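PDB 5E7P: cell division control protein Cdc48 from Mycobacterium smegmatis, which probably binds and hydrolyses ATP as a Cdc48-type ATPase with two AAA modules. Local coordinates for residues 129-134 and 293-298; 190-195 and 270-275; 278-283 and 364-369. One frame throughout, in Å; residues are numbered along the deposited sequence.

Interaction 1. Residues 129-134 and 293-298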
# COMPACT_ATOMS: atom_id res chain seq x y z
N THR A 129 4.59 -8.58 18.28
CA THR A 129 6.01 -8.26 18.12
C THR A 129 6.56 -8.95 16.87
O THR A 129 7.33 -8.35 16.12
CB THR A 129 6.82 -8.70 19.35
OG1 THR A 129 6.35 -7.98 20.51
CG2 THR A 129 8.29 -8.42 19.15
N LEU A 130 6.16 -10.20 16.66
CA LEU A 130 6.55 -10.96 15.48
C LEU A 130 6.15 -10.24 14.20
O LEU A 130 6.94 -10.12 13.26
CB LEU A 130 5.93 -12.36 15.49
CG LEU A 130 6.53 -13.42 16.42
CD1 LEU A 130 5.74 -14.71 16.34
CD2 LEU A 130 8.00 -13.66 16.09
N ARG A 131 4.90 -9.77 14.16
CA ARG A 131 4.37 -9.09 12.99
C ARG A 131 5.10 -7.77 12.74
O ARG A 131 5.39 -7.42 11.60
CB ARG A 131 2.87 -8.85 13.15
CG ARG A 131 2.22 -8.13 11.99
CD ARG A 131 0.72 -8.04 12.20
NE ARG A 131 0.38 -7.48 13.51
CZ ARG A 131 -0.78 -7.68 14.12
NH1 ARG A 131 -1.71 -8.43 13.55
NH2 ARG A 131 -1.01 -7.13 15.31
N MET A 132 5.38 -7.05 13.82
CA MET A 132 6.12 -5.80 13.73
C MET A 132 7.53 -6.02 13.17
O MET A 132 7.99 -5.26 12.32
CB MET A 132 6.22 -5.14 15.11
CG MET A 132 6.99 -3.83 15.12
SD MET A 132 7.24 -3.21 16.79
CE MET A 132 5.55 -3.13 17.38
N ALA A 133 8.19 -7.06 13.65
CA ALA A 133 9.57 -7.34 13.26
C ALA A 133 9.69 -7.86 11.83
O ALA A 133 10.72 -7.68 11.18
CB ALA A 133 10.20 -8.33 14.24
N LEU A 134 8.63 -8.50 11.34
CA LEU A 134 8.66 -9.12 10.01
C LEU A 134 7.76 -8.39 9.02
O LEU A 134 7.49 -8.90 7.93
CB LEU A 134 8.24 -10.59 10.10
CG LEU A 134 9.18 -11.51 10.88
CD1 LEU A 134 8.58 -12.90 11.00
CD2 LEU A 134 10.55 -11.56 10.21
N ASP A 293 -7.59 -7.59 18.47
CA ASP A 293 -6.75 -7.64 17.28
C ASP A 293 -7.46 -8.46 16.22
O ASP A 293 -7.50 -9.69 16.31
CB ASP A 293 -5.38 -8.22 17.59
CG ASP A 293 -4.45 -8.16 16.39
OD1 ASP A 293 -4.47 -7.14 15.67
OD2 ASP A 293 -3.70 -9.13 16.15
N GLY A 294 -8.02 -7.78 15.23
CA GLY A 294 -8.73 -8.40 14.13
C GLY A 294 -8.12 -9.67 13.55
O GLY A 294 -8.82 -10.68 13.41
N PRO A 295 -6.83 -9.63 13.19
CA PRO A 295 -6.18 -10.83 12.65
C PRO A 295 -6.11 -11.99 13.64
O PRO A 295 -6.36 -13.13 13.24
CB PRO A 295 -4.78 -10.34 12.30
CG PRO A 295 -4.94 -8.89 12.05
CD PRO A 295 -5.98 -8.44 13.04
N GLU A 296 -5.76 -11.72 14.89
CA GLU A 296 -5.67 -12.78 15.90
C GLU A 296 -7.02 -13.45 16.14
O GLU A 296 -7.11 -14.68 16.25
CB GLU A 296 -5.11 -12.25 17.22
CG GLU A 296 -3.60 -12.13 17.25
CD GLU A 296 -3.07 -11.78 18.63
OE1 GLU A 296 -3.82 -11.95 19.62
OE2 GLU A 296 -1.90 -11.34 18.72
N VAL A 297 -8.07 -12.64 16.21
CA VAL A 297 -9.42 -13.17 16.40
C VAL A 297 -9.91 -13.89 15.15
O VAL A 297 -10.48 -14.97 15.24
CB VAL A 297 -10.41 -12.05 16.78
CG1 VAL A 297 -11.79 -12.65 17.04
CG2 VAL A 297 -9.92 -11.29 17.99
N GLY A 298 -9.66 -13.29 13.99
CA GLY A 298 -10.04 -13.89 12.72
C GLY A 298 -9.43 -15.26 12.47
O GLY A 298 -9.97 -16.06 11.71

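Interaction 2. Residues 190-195 and 270-275. With ADP (adenosine-5'-diphosphate), chain C.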
# COMPACT_ATOMS: atom_id res chain seq x y z
N SER A 190 3.36 -12.03 2.05
CA SER A 190 4.06 -10.94 2.72
C SER A 190 3.34 -10.59 4.02
O SER A 190 2.11 -10.62 4.08
CB SER A 190 4.13 -9.71 1.81
OG SER A 190 2.83 -9.27 1.47
N VAL A 191 4.11 -10.26 5.05
CA VAL A 191 3.51 -9.89 6.34
C VAL A 191 2.94 -8.48 6.30
O VAL A 191 3.66 -7.50 6.10
CB VAL A 191 4.52 -10.01 7.49
CG1 VAL A 191 3.86 -9.65 8.81
CG2 VAL A 191 5.11 -11.42 7.55
N GLN A 192 1.63 -8.39 6.48
CA GLN A 192 0.92 -7.12 6.44
C GLN A 192 0.37 -6.80 7.83
O GLN A 192 0.34 -7.66 8.71
CB GLN A 192 -0.21 -7.20 5.42
CG GLN A 192 0.26 -7.48 4.00
CD GLN A 192 1.15 -6.37 3.47
OE1 GLN A 192 0.89 -5.19 3.70
NE2 GLN A 192 2.21 -6.74 2.76
N PRO A 193 -0.05 -5.54 8.06
CA PRO A 193 -0.65 -5.20 9.35
C PRO A 193 -1.91 -6.02 9.66
O PRO A 193 -2.20 -6.26 10.83
CB PRO A 193 -1.01 -3.73 9.19
CG PRO A 193 -0.02 -3.21 8.20
CD PRO A 193 0.21 -4.34 7.24
N ASN A 194 -2.64 -6.43 8.63
CA ASN A 194 -3.82 -7.26 8.83
C ASN A 194 -3.51 -8.76 8.82
O ASN A 194 -4.40 -9.59 8.76
CB ASN A 194 -4.90 -6.93 7.79
CG ASN A 194 -4.42 -7.10 6.36
OD1 ASN A 194 -3.31 -7.57 6.12
ND2 ASN A 194 -5.25 -6.71 5.40
N SER A 195 -2.22 -9.09 8.87
CA SER A 195 -1.80 -10.47 8.97
C SER A 195 -1.69 -10.85 10.44
O SER A 195 -1.64 -9.99 11.31
CB SER A 195 -0.44 -10.69 8.29
OG SER A 195 -0.52 -10.43 6.90
N GLY A 270 -7.09 3.81 5.05
CA GLY A 270 -5.87 4.45 4.60
C GLY A 270 -4.75 3.43 4.45
O GLY A 270 -4.88 2.30 4.91
N PRO A 271 -3.64 3.84 3.82
CA PRO A 271 -2.51 2.96 3.49
C PRO A 271 -2.02 2.11 4.66
O PRO A 271 -2.13 2.51 5.82
CB PRO A 271 -1.42 3.95 3.07
CG PRO A 271 -2.17 5.13 2.57
CD PRO A 271 -3.38 5.24 3.44
N ALA A 272 -1.49 0.93 4.35
CA ALA A 272 -1.00 0.02 5.38
C ALA A 272 0.16 0.63 6.15
O ALA A 272 1.13 1.10 5.56
CB ALA A 272 -0.60 -1.31 4.75
N GLY A 273 0.06 0.62 7.48
CA GLY A 273 1.12 1.13 8.33
C GLY A 273 1.20 2.64 8.35
O GLY A 273 2.20 3.20 8.81
N VAL A 274 0.16 3.30 7.85
CA VAL A 274 0.15 4.76 7.84
C VAL A 274 -0.06 5.31 9.25
O VAL A 274 0.29 6.46 9.53
CB VAL A 274 -0.92 5.31 6.87
CG1 VAL A 274 -2.30 5.27 7.52
CG2 VAL A 274 -0.57 6.73 6.45
N GLY A 275 -0.62 4.49 10.13
CA GLY A 275 -0.82 4.87 11.52
C GLY A 275 -2.28 4.97 11.93
O GLY A 275 -2.64 5.81 12.76
PB ADP C . -1.99 1.02 10.56
O1B ADP C . -1.68 -0.16 9.68
O2B ADP C . -2.87 0.71 11.74
O3B ADP C . -2.38 2.27 9.81
PA ADP C . -0.31 1.43 12.79
O1A ADP C . -0.26 0.02 13.32
O2A ADP C . -1.27 2.41 13.40
O3A ADP C . -0.54 1.33 11.20
O5' ADP C . 1.18 2.01 12.87
C5' ADP C . 2.14 1.53 11.93
C4' ADP C . 3.39 1.17 12.72
O4' ADP C . 4.14 2.35 12.96
C3' ADP C . 3.01 0.58 14.07
O3' ADP C . 3.68 -0.67 14.26
C2' ADP C . 3.47 1.58 15.11
O2' ADP C . 4.19 0.91 16.15
C1' ADP C . 4.39 2.53 14.36
N9 ADP C . 4.11 3.95 14.70
C8 ADP C . 3.05 4.67 14.28
N7 ADP C . 3.11 5.93 14.77
C5 ADP C . 4.23 6.03 15.51
C6 ADP C . 4.91 7.08 16.30
N6 ADP C . 4.38 8.32 16.42
N1 ADP C . 6.07 6.77 16.92
C2 ADP C . 6.61 5.54 16.83
N3 ADP C . 6.05 4.54 16.12
C4 ADP C . 4.89 4.72 15.45

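Interaction 3. Residues 278-283 and 364-369. With ADP (adenosine-5'-diphosphate), chain C.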
# COMPACT_ATOMS: atom_id res chain seq x y z
N THR A 278 -2.73 3.47 15.67
CA THR A 278 -2.07 4.38 16.59
C THR A 278 -2.89 5.66 16.80
O THR A 278 -2.98 6.17 17.92
CB THR A 278 -0.65 4.74 16.10
OG1 THR A 278 0.15 3.56 16.05
CG2 THR A 278 0.00 5.76 17.03
N MET A 279 -3.50 6.15 15.73
CA MET A 279 -4.35 7.33 15.82
C MET A 279 -5.55 7.07 16.72
O MET A 279 -5.92 7.92 17.54
CB MET A 279 -4.84 7.76 14.43
CG MET A 279 -5.83 8.92 14.47
SD MET A 279 -6.56 9.35 12.89
CE MET A 279 -7.72 8.02 12.66
N VAL A 280 -6.16 5.90 16.58
CA VAL A 280 -7.34 5.55 17.36
C VAL A 280 -7.03 5.46 18.85
O VAL A 280 -7.78 5.96 19.69
CB VAL A 280 -7.98 4.23 16.87
CG1 VAL A 280 -9.19 3.87 17.72
CG2 VAL A 280 -8.37 4.34 15.40
N ARG A 281 -5.91 4.82 19.18
CA ARG A 281 -5.48 4.71 20.57
C ARG A 281 -5.18 6.08 21.16
O ARG A 281 -5.50 6.35 22.32
CB ARG A 281 -4.27 3.79 20.69
CG ARG A 281 -4.49 2.41 20.09
CD ARG A 281 -3.36 1.45 20.43
NE ARG A 281 -3.56 0.15 19.79
CZ ARG A 281 -2.99 -0.21 18.65
NH1 ARG A 281 -2.16 0.61 18.02
NH2 ARG A 281 -3.23 -1.42 18.14
N ALA A 282 -4.56 6.94 20.36
CA ALA A 282 -4.22 8.29 20.80
C ALA A 282 -5.47 9.13 21.06
O ALA A 282 -5.55 9.85 22.06
CB ALA A 282 -3.32 8.97 19.79
N VAL A 283 -6.43 9.05 20.15
CA VAL A 283 -7.67 9.81 20.26
C VAL A 283 -8.51 9.33 21.45
O VAL A 283 -9.16 10.14 22.13
CB VAL A 283 -8.49 9.74 18.95
CG1 VAL A 283 -9.91 10.26 19.15
CG2 VAL A 283 -7.79 10.53 17.86
N ILE A 364 -15.08 1.80 17.00
CA ILE A 364 -14.12 2.20 15.98
C ILE A 364 -13.36 0.99 15.45
O ILE A 364 -12.83 0.19 16.22
CB ILE A 364 -13.09 3.22 16.52
CG1 ILE A 364 -13.80 4.46 17.05
CG2 ILE A 364 -12.10 3.60 15.43
CD1 ILE A 364 -12.87 5.45 17.72
N ALA A 365 -13.31 0.85 14.13
CA ALA A 365 -12.55 -0.22 13.50
C ALA A 365 -11.64 0.33 12.40
O ALA A 365 -11.96 1.34 11.76
CB ALA A 365 -13.49 -1.27 12.94
N THR A 366 -10.51 -0.33 12.19
CA THR A 366 -9.59 0.06 11.13
C THR A 366 -9.50 -1.00 10.05
O THR A 366 -9.83 -2.17 10.27
CB THR A 366 -8.18 0.34 11.68
OG1 THR A 366 -7.67 -0.84 12.31
CG2 THR A 366 -8.20 1.49 12.69
N SER A 367 -9.05 -0.58 8.87
CA SER A 367 -8.86 -1.46 7.73
C SER A 367 -8.19 -0.66 6.63
O SER A 367 -8.64 0.43 6.30
CB SER A 367 -10.20 -2.00 7.23
OG SER A 367 -10.02 -2.74 6.04
N ALA A 368 -7.11 -1.19 6.06
CA ALA A 368 -6.40 -0.49 5.00
C ALA A 368 -7.34 -0.15 3.85
O ALA A 368 -7.47 1.01 3.47
CB ALA A 368 -5.22 -1.31 4.51
N VAL A 369 -8.00 -1.17 3.32
CA VAL A 369 -8.97 -0.99 2.24
C VAL A 369 -10.39 -1.27 2.75
O VAL A 369 -10.69 -2.40 3.14
CB VAL A 369 -8.65 -1.91 1.05
CG1 VAL A 369 -9.63 -1.68 -0.08
CG2 VAL A 369 -7.23 -1.69 0.59
PB ADP C . -1.99 1.02 10.56
O1B ADP C . -1.68 -0.16 9.68
O2B ADP C . -2.87 0.71 11.74
O3B ADP C . -2.38 2.27 9.81
PA ADP C . -0.31 1.43 12.79
O1A ADP C . -0.26 0.02 13.32
O2A ADP C . -1.27 2.41 13.40
O3A ADP C . -0.54 1.33 11.20
O5' ADP C . 1.18 2.01 12.87
C5' ADP C . 2.14 1.53 11.93
C4' ADP C . 3.39 1.17 12.72
O4' ADP C . 4.14 2.35 12.96
C3' ADP C . 3.01 0.58 14.07
O3' ADP C . 3.68 -0.67 14.26
C2' ADP C . 3.47 1.58 15.11
O2' ADP C . 4.19 0.91 16.15
C1' ADP C . 4.39 2.53 14.36
N9 ADP C . 4.11 3.95 14.70
C8 ADP C . 3.05 4.67 14.28
N7 ADP C . 3.11 5.93 14.77
C5 ADP C . 4.23 6.03 15.51
C6 ADP C . 4.91 7.08 16.30
N6 ADP C . 4.38 8.32 16.42
N1 ADP C . 6.07 6.77 16.92
C2 ADP C . 6.61 5.54 16.83
N3 ADP C . 6.05 4.54 16.12
C4 ADP C . 4.89 4.72 15.45

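Interaction 1. Residues 129-134 and 293-298
Arg131, on helix 127-133, reaches Asp293, the N-cap residue at the end of strand 289-293 of the AAA domain's RecA-like sheet; helix 294-299 starts right after it. The contact is a salt bridge from one helix to the N-cap residue of another, and it ties helix 127-133 to the junction of strand 289-293 and helix 294-299. CG of Arg131 stands anti to the backbone N (chi1 179°), which sends the chain straight out from its helix before it bends at chi3. The two side chains come from opposite directions, the carboxylate at the guanidinium edge and the planes 79° apart, so no flat two-pronged pairing forms. NH1 of Arg131 lies 3.3 Å from OD2 of Asp293, near the guanidinium plane, while Arg131 NH2 is 3.5 Å from both OD1 and OD2 of Asp293; all three hydrogen bonds are weak. The stronger partner of NH1 is the backbone O of Ser195, so this nitrogen serves a carbonyl and a carboxylate together. Glu296 OE1 accepts from Gly213 N. The ring of Pro295, in the first turn of helix 294-299, gives the arginine an apolar neighbour, its CG 3.6 Å from Arg131 NH1.

Interaction 2. Residues 190-195 and 270-275
Pro193 and Ala272 make the apolar part of this contact, in which the loop 190-195 leans on the phosphate-binding loop (P-loop) between strand 265-269 and helix 276-283. The methyl CB of Ala272 faces the proline ring and lies 4.0 Å from Pro193 CG and about as far from CD. The same CG is 3.9 Å from Gly273 N, so the ring lies against the backbone as well as the methyl. Gln192 adds a looser touch through its side-chain oxygen.

No hydrogen bond joins the two segments; bonds within each help to shape it. In 190-195 a type I turn runs from Gln192 to Ser195, and Ser195 OG accepts from Gln192 N at 3.0 Å. Gln192 NE2 donates to Ser190 OG at 2.9 Å, with that oxygen close to the amide plane, and has a second partner in Ser472 OG. A type II turn spans Pro271 to Val274, with Gly273 at positive phi (75°).

Gly273 N and Gly275 N are turned to the ADP phosphates. Gly273 N donates to ADP O1B at 2.9 Å and Gly275 N to ADP O3B at 2.9 Å, with a weak bond from Gly275 N to the bridging O3A. Lys276, Ala277 and Thr278 extend the grip with their backbone N-H groups. Pro193 CB comes within 3.7 Å of ADP O1B, bringing carbon rather than a donor to this oxygen.

The chemistry divides the labour: backbone N-H groups of this loop bind the beta-phosphate, while Pro193 closes in on it from the neighbouring loop by van der Waals contact alone.

Interaction 3. Residues 278-283 and 364-369
Val280, Ile364 and Thr366 carry the contact, which packs the helix following the P-loop, 276-283, against strand 361-366 of the RecA-like sheet in the AAA domain. Val280 has the most surface buried and points both its methyls at the strand. Val280 CG1, anti to the backbone N (chi1 179°), lies 3.7 Å from Ile364 CG2, and the two side chains meet tip to tip. Ile364 CD1 also approaches this Val280 methyl, at 4.0 Å. CG2 of Val280 fits beside both strand residues, 3.8 Å from Ile364 CG2 and 3.9 Å from Thr366 CG2. The two strand residues alternate with Ala365, whose methyl points away from the helix.

Thr366 thus shows the helix a methyl, while its hydroxyl is taken up by Asp327 N, just after the adjacent strand 321-326. Phe324 of that strand also touches Val280 and Thr366.

The same helix holds nucleotide at its N-terminal end, as in other P-loop ATPases. Thr278 uses its backbone and its side chain on one alpha-phosphate oxygen: N donates to ADP O2A at 2.9 Å in a nearly straight bond (166°), and OG1 donates to O2A at 3.2 Å.

Overall arrangement
Interaction 3 is core: all its touching residues are buried, and its contact between helix and sheet is purely apolar. Interactions 1 and 2 are partly buried and join helix 127-133 and loop 190-195 to elements of the AAA domain, the former by weak charge pairing, the latter by van der Waals contact. These two adjoin, with centres about 10 Å apart; Pro295 of interaction 1 packs on the backbone of Asn194 and Ser195 in interaction 2. Interactions 2 and 3 meet through Gly270 N and Ala368 O, and both touch the same ADP, at the beta- and alpha-phosphates respectively. Between interactions 1 and 3 nothing touches, although strands 289-293 and 361-366 belong to one sheet.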